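Local coordinates for FAD dependent oxidoreductase (Chelativorans sp. BNC1, PDB 6PXS), which binds FAD and, as an iminodiacetate oxidase of the DadA family, probably uses this flavin to oxidise iminodiacetate, at residues 197-211 and 319-331. Numbering follows the deposited sequence.
With FAD (flavin-adenine dinucleotide), chain E.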
loop_
_atom_site.group_PDB
_atom_site.type_symbol
_atom_site.label_atom_id
_atom_site.label_comp_id
_atom_site.label_asym_id
_atom_site.label_seq_id
_atom_site.Cartn_x
_atom_site.Cartn_y
_atom_site.Cartn_z
ATOM N N ASP A 197 -37.589 14.611 -3.605
ATOM C CA ASP A 197 -38.235 15.589 -4.474
ATOM C C ASP A 197 -37.392 15.868 -5.711
ATOM O O ASP A 197 -37.926 16.015 -6.816
ATOM C CB ASP A 197 -38.490 16.890 -3.708
ATOM C CG ASP A 197 -39.312 16.680 -2.450
ATOM O OD1 ASP A 197 -40.095 15.708 -2.402
ATOM O OD2 ASP A 197 -39.176 17.490 -1.509
ATOM N N GLU A 198 -36.074 15.943 -5.542
ATOM C CA GLU A 198 -35.158 16.282 -6.620
ATOM C C GLU A 198 -33.925 15.398 -6.531
ATOM O O GLU A 198 -33.437 15.107 -5.435
ATOM C CB GLU A 198 -34.746 17.757 -6.553
ATOM C CG GLU A 198 -35.876 18.732 -6.840
ATOM C CD GLU A 198 -36.241 18.781 -8.310
ATOM O OE1 GLU A 198 -35.494 18.205 -9.129
ATOM O OE2 GLU A 198 -37.272 19.403 -8.647
ATOM N N ILE A 199 -33.423 14.976 -7.689
ATOM C CA ILE A 199 -32.233 14.141 -7.779
ATOM C C ILE A 199 -31.173 14.892 -8.570
ATOM O O ILE A 199 -31.471 15.510 -9.598
ATOM C CB ILE A 199 -32.539 12.781 -8.440
ATOM C CG1 ILE A 199 -33.581 12.014 -7.622
ATOM C CG2 ILE A 199 -31.259 11.962 -8.583
ATOM C CD1 ILE A 199 -34.102 10.763 -8.304
ATOM N N ILE A 200 -29.936 14.838 -8.082
ATOM C CA ILE A 200 -28.777 15.383 -8.780
ATOM C C ILE A 200 -27.804 14.239 -9.019
ATOM O O ILE A 200 -27.435 13.527 -8.078
ATOM C CB ILE A 200 -28.103 16.514 -7.982
ATOM C CG1 ILE A 200 -29.085 17.662 -7.751
ATOM C CG2 ILE A 200 -26.868 17.017 -8.717
ATOM C CD1 ILE A 200 -28.518 18.788 -6.910
ATOM N N VAL A 201 -27.391 14.066 -10.268
ATOM C CA VAL A 201 -26.485 12.993 -10.655
ATOM C C VAL A 201 -25.144 13.634 -10.989
ATOM O O VAL A 201 -24.964 14.218 -12.064
ATOM C CB VAL A 201 -27.030 12.175 -11.830
ATOM C CG1 VAL A 201 -26.033 11.099 -12.233
ATOM C CG2 VAL A 201 -28.364 11.553 -11.456
ATOM N N THR A 202 -24.199 13.521 -10.058
ATOM C CA THR A 202 -22.824 13.971 -10.236
ATOM C C THR A 202 -21.880 12.773 -10.226
ATOM O O THR A 202 -20.826 12.788 -9.589
ATOM C CB THR A 202 -22.439 14.971 -9.152
ATOM O OG1 THR A 202 -22.756 14.427 -7.866
ATOM C CG2 THR A 202 -23.183 16.284 -9.349
ATOM N N ALA A 203 -22.274 11.718 -10.931
ATOM C CA ALA A 203 -21.571 10.446 -10.940
ATOM C C ALA A 203 -20.303 10.463 -11.787
ATOM O O ALA A 203 -19.682 9.410 -11.964
ATOM C CB ALA A 203 -22.512 9.349 -11.441
ATOM N N GLY A 204 -19.903 11.619 -12.308
ATOM C CA GLY A 204 -18.673 11.667 -13.076
ATOM C C GLY A 204 -18.708 10.709 -14.248
ATOM O O GLY A 204 -19.701 10.612 -14.978
ATOM N N ALA A 205 -17.606 9.973 -14.424
ATOM C CA ALA A 205 -17.474 9.101 -15.588
ATOM C C ALA A 205 -18.505 7.982 -15.581
ATOM O O ALA A 205 -18.910 7.505 -16.648
ATOM C CB ALA A 205 -16.064 8.516 -15.645
ATOM N N TRP A 206 -18.940 7.545 -14.401
ATOM C CA TRP A 206 -19.915 6.468 -14.302
ATOM C C TRP A 206 -21.347 6.935 -14.532
ATOM O O TRP A 206 -22.261 6.103 -14.521
ATOM C CB TRP A 206 -19.814 5.801 -12.928
ATOM C CG TRP A 206 -18.480 5.178 -12.650
ATOM C CD1 TRP A 206 -18.126 3.873 -12.847
ATOM C CD2 TRP A 206 -17.321 5.830 -12.116
ATOM N NE1 TRP A 206 -16.821 3.674 -12.469
ATOM C CE2 TRP A 206 -16.304 4.861 -12.018
ATOM C CE3 TRP A 206 -17.045 7.140 -11.713
ATOM C CZ2 TRP A 206 -15.031 5.160 -11.534
ATOM C CZ3 TRP A 206 -15.781 7.435 -11.233
ATOM C CH2 TRP A 206 -14.791 6.449 -11.146
ATOM N N ALA A 207 -21.564 8.236 -14.743
ATOM C CA ALA A 207 -22.925 8.751 -14.853
ATOM C C ALA A 207 -23.682 8.085 -15.993
ATOM O O ALA A 207 -24.855 7.726 -15.842
ATOM C CB ALA A 207 -22.896 10.266 -15.047
ATOM N N ALA A 208 -23.030 7.910 -17.145
ATOM C CA ALA A 208 -23.708 7.319 -18.291
ATOM C C ALA A 208 -24.216 5.913 -17.998
ATOM O O ALA A 208 -25.170 5.465 -18.644
ATOM C CB ALA A 208 -22.768 7.291 -19.497
ATOM N N GLN A 209 -23.611 5.213 -17.034
ATOM C CA GLN A 209 -24.003 3.834 -16.764
ATOM C C GLN A 209 -25.411 3.754 -16.193
ATOM O O GLN A 209 -26.180 2.855 -16.554
ATOM C CB GLN A 209 -23.008 3.180 -15.805
ATOM C CG GLN A 209 -21.624 2.968 -16.392
ATOM C CD GLN A 209 -20.684 2.273 -15.426
ATOM O OE1 GLN A 209 -20.986 2.132 -14.240
ATOM N NE2 GLN A 209 -19.539 1.831 -15.932
ATOM N N ILE A 210 -25.770 4.676 -15.299
ATOM C CA ILE A 210 -27.067 4.617 -14.632
ATOM C C ILE A 210 -28.076 5.525 -15.325
ATOM O O ILE A 210 -29.286 5.291 -15.244
ATOM C CB ILE A 210 -26.946 4.979 -13.138
ATOM C CG1 ILE A 210 -26.331 6.370 -12.958
ATOM C CG2 ILE A 210 -26.120 3.931 -12.411
ATOM C CD1 ILE A 210 -26.462 6.911 -11.544
ATOM N N LEU A 211 -27.597 6.568 -16.007
ATOM C CA LEU A 211 -28.517 7.440 -16.729
ATOM C C LEU A 211 -29.106 6.742 -17.948
ATOM O O LEU A 211 -30.231 7.054 -18.354
ATOM C CB LEU A 211 -27.809 8.728 -17.153
ATOM C CG LEU A 211 -27.414 9.699 -16.038
ATOM C CD1 LEU A 211 -26.615 10.858 -16.617
ATOM C CD2 LEU A 211 -28.638 10.211 -15.290
ATOM N N ARG A 319 -31.263 20.881 -15.749
ATOM C CA ARG A 319 -32.325 19.892 -15.659
ATOM C C ARG A 319 -32.431 19.096 -16.954
ATOM O O ARG A 319 -32.098 19.579 -18.039
ATOM C CB ARG A 319 -33.660 20.568 -15.353
ATOM C CG ARG A 319 -33.762 21.099 -13.938
ATOM C CD ARG A 319 -35.120 21.720 -13.664
ATOM N NE ARG A 319 -35.277 22.053 -12.252
ATOM C CZ ARG A 319 -35.556 21.168 -11.301
ATOM N NH1 ARG A 319 -35.706 19.884 -11.604
ATOM N NH2 ARG A 319 -35.679 21.564 -10.042
ATOM N N VAL A 320 -32.909 17.863 -16.828
ATOM C CA VAL A 320 -33.055 16.977 -17.977
ATOM C C VAL A 320 -34.374 17.298 -18.671
ATOM O O VAL A 320 -35.431 17.270 -18.026
ATOM C CB VAL A 320 -32.992 15.502 -17.555
ATOM C CG1 VAL A 320 -33.198 14.594 -18.761
ATOM C CG2 VAL A 320 -31.660 15.212 -16.884
ATOM N N PRO A 321 -34.369 17.615 -19.964
ATOM C CA PRO A 321 -35.638 17.876 -20.652
ATOM C C PRO A 321 -36.546 16.656 -20.637
ATOM O O PRO A 321 -36.094 15.521 -20.782
ATOM C CB PRO A 321 -35.202 18.238 -22.076
ATOM C CG PRO A 321 -33.789 18.664 -21.952
ATOM C CD PRO A 321 -33.212 17.848 -20.847
ATOM N N GLN A 322 -37.841 16.909 -20.456
ATOM C CA GLN A 322 -38.922 15.933 -20.485
ATOM C C GLN A 322 -38.903 14.988 -19.290
ATOM O O GLN A 322 -39.734 14.072 -19.234
ATOM C CB GLN A 322 -38.916 15.115 -21.784
ATOM C CG GLN A 322 -38.798 15.986 -23.023
ATOM C CD GLN A 322 -38.837 15.182 -24.300
ATOM O OE1 GLN A 322 -39.441 14.111 -24.351
ATOM N NE2 GLN A 322 -38.187 15.688 -25.340
ATOM N N ILE A 323 -38.003 15.179 -18.328
ATOM C CA ILE A 323 -37.930 14.350 -17.131
ATOM C C ILE A 323 -37.935 15.273 -15.923
ATOM O O ILE A 323 -37.064 16.142 -15.797
ATOM C CB ILE A 323 -36.683 13.453 -17.133
ATOM C CG1 ILE A 323 -36.695 12.563 -18.379
ATOM C CG2 ILE A 323 -36.627 12.616 -15.861
ATOM C CD1 ILE A 323 -35.609 11.510 -18.402
ATOM N N ALA A 324 -38.911 15.086 -15.040
ATOM C CA ALA A 324 -39.071 15.932 -13.870
ATOM C C ALA A 324 -38.246 15.399 -12.706
ATOM O O ALA A 324 -38.030 14.191 -12.571
ATOM C CB ALA A 324 -40.543 16.018 -13.464
ATOM N N GLY A 325 -37.783 16.319 -11.864
ATOM C CA GLY A 325 -37.064 15.940 -10.665
ATOM C C GLY A 325 -35.699 15.339 -10.911
ATOM O O GLY A 325 -35.253 14.495 -10.126
ATOM N N LEU A 326 -35.020 15.749 -11.980
ATOM C CA LEU A 326 -33.698 15.233 -12.302
ATOM C C LEU A 326 -32.804 16.374 -12.757
ATOM O O LEU A 326 -33.225 17.236 -13.533
ATOM C CB LEU A 326 -33.765 14.155 -13.394
ATOM C CG LEU A 326 -32.424 13.549 -13.823
ATOM C CD1 LEU A 326 -31.702 12.939 -12.633
ATOM C CD2 LEU A 326 -32.630 12.508 -14.914
ATOM N N THR A 327 -31.567 16.369 -12.268
ATOM C CA THR A 327 -30.571 17.367 -12.627
ATOM C C THR A 327 -29.225 16.670 -12.764
ATOM O O THR A 327 -28.868 15.830 -11.934
ATOM C CB THR A 327 -30.492 18.481 -11.574
ATOM O OG1 THR A 327 -31.799 19.032 -11.363
ATOM C CG2 THR A 327 -29.548 19.583 -12.022
ATOM N N ILE A 328 -28.486 17.016 -13.814
ATOM C CA ILE A 328 -27.238 16.342 -14.148
ATOM C C ILE A 328 -26.105 17.356 -14.134
ATOM O O ILE A 328 -26.245 18.468 -14.651
ATOM C CB ILE A 328 -27.319 15.643 -15.521
ATOM C CG1 ILE A 328 -28.439 14.602 -15.515
ATOM C CG2 ILE A 328 -25.985 14.989 -15.873
ATOM C CD1 ILE A 328 -28.638 13.913 -16.848
ATOM N N GLY A 329 -24.986 16.962 -13.533
ATOM C CA GLY A 329 -23.751 17.710 -13.636
ATOM C C GLY A 329 -22.591 16.778 -13.920
ATOM O O GLY A 329 -22.284 15.900 -13.107
ATOM N N ASN A 330 -21.943 16.949 -15.064
ATOM C CA ASN A 330 -20.871 16.051 -15.479
ATOM C C ASN A 330 -20.153 16.689 -16.662
ATOM O O ASN A 330 -20.545 17.753 -17.152
ATOM C CB ASN A 330 -21.420 14.665 -15.827
ATOM C CG ASN A 330 -20.361 13.589 -15.767
ATOM O OD1 ASN A 330 -19.246 13.829 -15.304
ATOM N ND2 ASN A 330 -20.704 12.390 -16.227
ATOM N N GLY A 331 -19.094 16.028 -17.118
ATOM C CA GLY A 331 -18.314 16.526 -18.231
ATOM C C GLY A 331 -17.217 17.489 -17.851
ATOM O O GLY A 331 -16.767 18.261 -18.705
HETATM P PA FAD E . -15.658 12.102 -9.551
HETATM O O1A FAD E . -15.124 10.858 -10.157
HETATM O O2A FAD E . -14.668 12.830 -8.637
HETATM O O5B FAD E . -16.994 11.844 -8.770
HETATM C C5B FAD E . -17.861 10.742 -9.111
HETATM C C4B FAD E . -18.314 10.076 -7.838
HETATM O O4B FAD E . -19.622 9.489 -8.036
HETATM C C3B FAD E . -17.407 8.944 -7.353
HETATM O O3B FAD E . -17.270 8.987 -5.938
HETATM C C2B FAD E . -18.157 7.690 -7.809
HETATM O O2B FAD E . -17.857 6.557 -7.004
HETATM C C1B FAD E . -19.598 8.145 -7.610
HETATM N N9A FAD E . -20.584 7.393 -8.378
HETATM C C8A FAD E . -20.617 7.209 -9.735
HETATM N N7A FAD E . -21.625 6.479 -10.150
HETATM C C5A FAD E . -22.301 6.160 -8.981
HETATM C C6A FAD E . -23.463 5.405 -8.733
HETATM N N6A FAD E . -24.180 4.807 -9.688
HETATM N N1A FAD E . -23.867 5.281 -7.449
HETATM C C2A FAD E . -23.156 5.874 -6.487
HETATM N N3A FAD E . -22.048 6.608 -6.605
HETATM C C4A FAD E . -21.670 6.714 -7.883
HETATM N N1 FAD E . -8.839 19.469 -12.906
HETATM C C2 FAD E . -8.335 20.723 -12.713
HETATM O O2 FAD E . -9.069 21.716 -12.669
HETATM N N3 FAD E . -6.971 20.900 -12.557
HETATM C C4 FAD E . -6.018 19.902 -12.581
HETATM O O4 FAD E . -4.830 20.181 -12.432
HETATM C C4X FAD E . -6.563 18.574 -12.790
HETATM N N5 FAD E . -5.732 17.571 -12.826
HETATM C C5X FAD E . -6.251 16.301 -13.024
HETATM C C6 FAD E . -5.375 15.218 -13.066
HETATM C C7 FAD E . -5.845 13.922 -13.258
HETATM C C7M FAD E . -4.868 12.777 -13.297
HETATM C C8 FAD E . -7.221 13.702 -13.421
HETATM C C8M FAD E . -7.761 12.311 -13.634
HETATM C C9 FAD E . -8.098 14.782 -13.380
HETATM C C9A FAD E . -7.626 16.075 -13.184
HETATM N N10 FAD E . -8.490 17.188 -13.134
HETATM C C10 FAD E . -7.990 18.456 -12.943
HETATM C "C1'" FAD E . -9.943 17.022 -13.309
HETATM C "C2'" FAD E . -10.680 16.740 -12.001
HETATM O "O2'" FAD E . -9.913 15.861 -11.178
HETATM C "C3'" FAD E . -12.024 16.083 -12.319
HETATM O "O3'" FAD E . -12.610 16.737 -13.439
HETATM C "C4'" FAD E . -13.031 16.110 -11.170
HETATM O "O4'" FAD E . -12.451 15.477 -10.030
HETATM C "C5'" FAD E . -14.325 15.422 -11.550
HETATM O "O5'" FAD E . -15.200 15.390 -10.403
HETATM P P FAD E . -16.568 14.615 -10.450
HETATM O O1P FAD E . -17.342 15.053 -11.698
HETATM O O2P FAD E . -17.314 14.721 -9.170
HETATM O O3P FAD E . -16.099 13.115 -10.688
#
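I200 and T327 face each other at the middle of a parallel pairing between strands 198-201 and 326-330, whose axes approach to 4.7 Å at 16°. V201 N donates to T327 O (2.8 Å), and G329 N answers to V201 O with an N-H...O angle of 173°; I199 N donates to G325 O and I199 O accepts from T327 N. On the sheet face bearing I199, V201, L326 and I328, packing is close: L326 CG lies anti to its own backbone N, which carries L326 CD1 across to V201 CG2 at 3.8 Å. Farther along, L211 from helix 207-211 and I328 approach tip to tip, CD1 to CD1 3.7 Å. N330 turns its amide toward G204 O, an approach too short to be trusted in detail; N330 ND2 bonds to H218 NE2.

The looser, partly exposed end carries the E198-R319 salt bridge. There the carboxylate and guanidinium planes stand 67° apart, with R319 NH1 to E198 OE1 at 3.0 Å and a weak bond from R319 NH2 to E198 OE2.

Strand 3-6 flanks 198-201 on its other edge, where T202 OG1 bonds to the carbonyls of I6 and G7. W206 CB lies 3.4 Å from FAD N7A; parallel strands 3-6, 198-201 and 326-330, with the loop after 198-201 against the cofactor, characterise the Rossmann-type dinucleotide-binding fold.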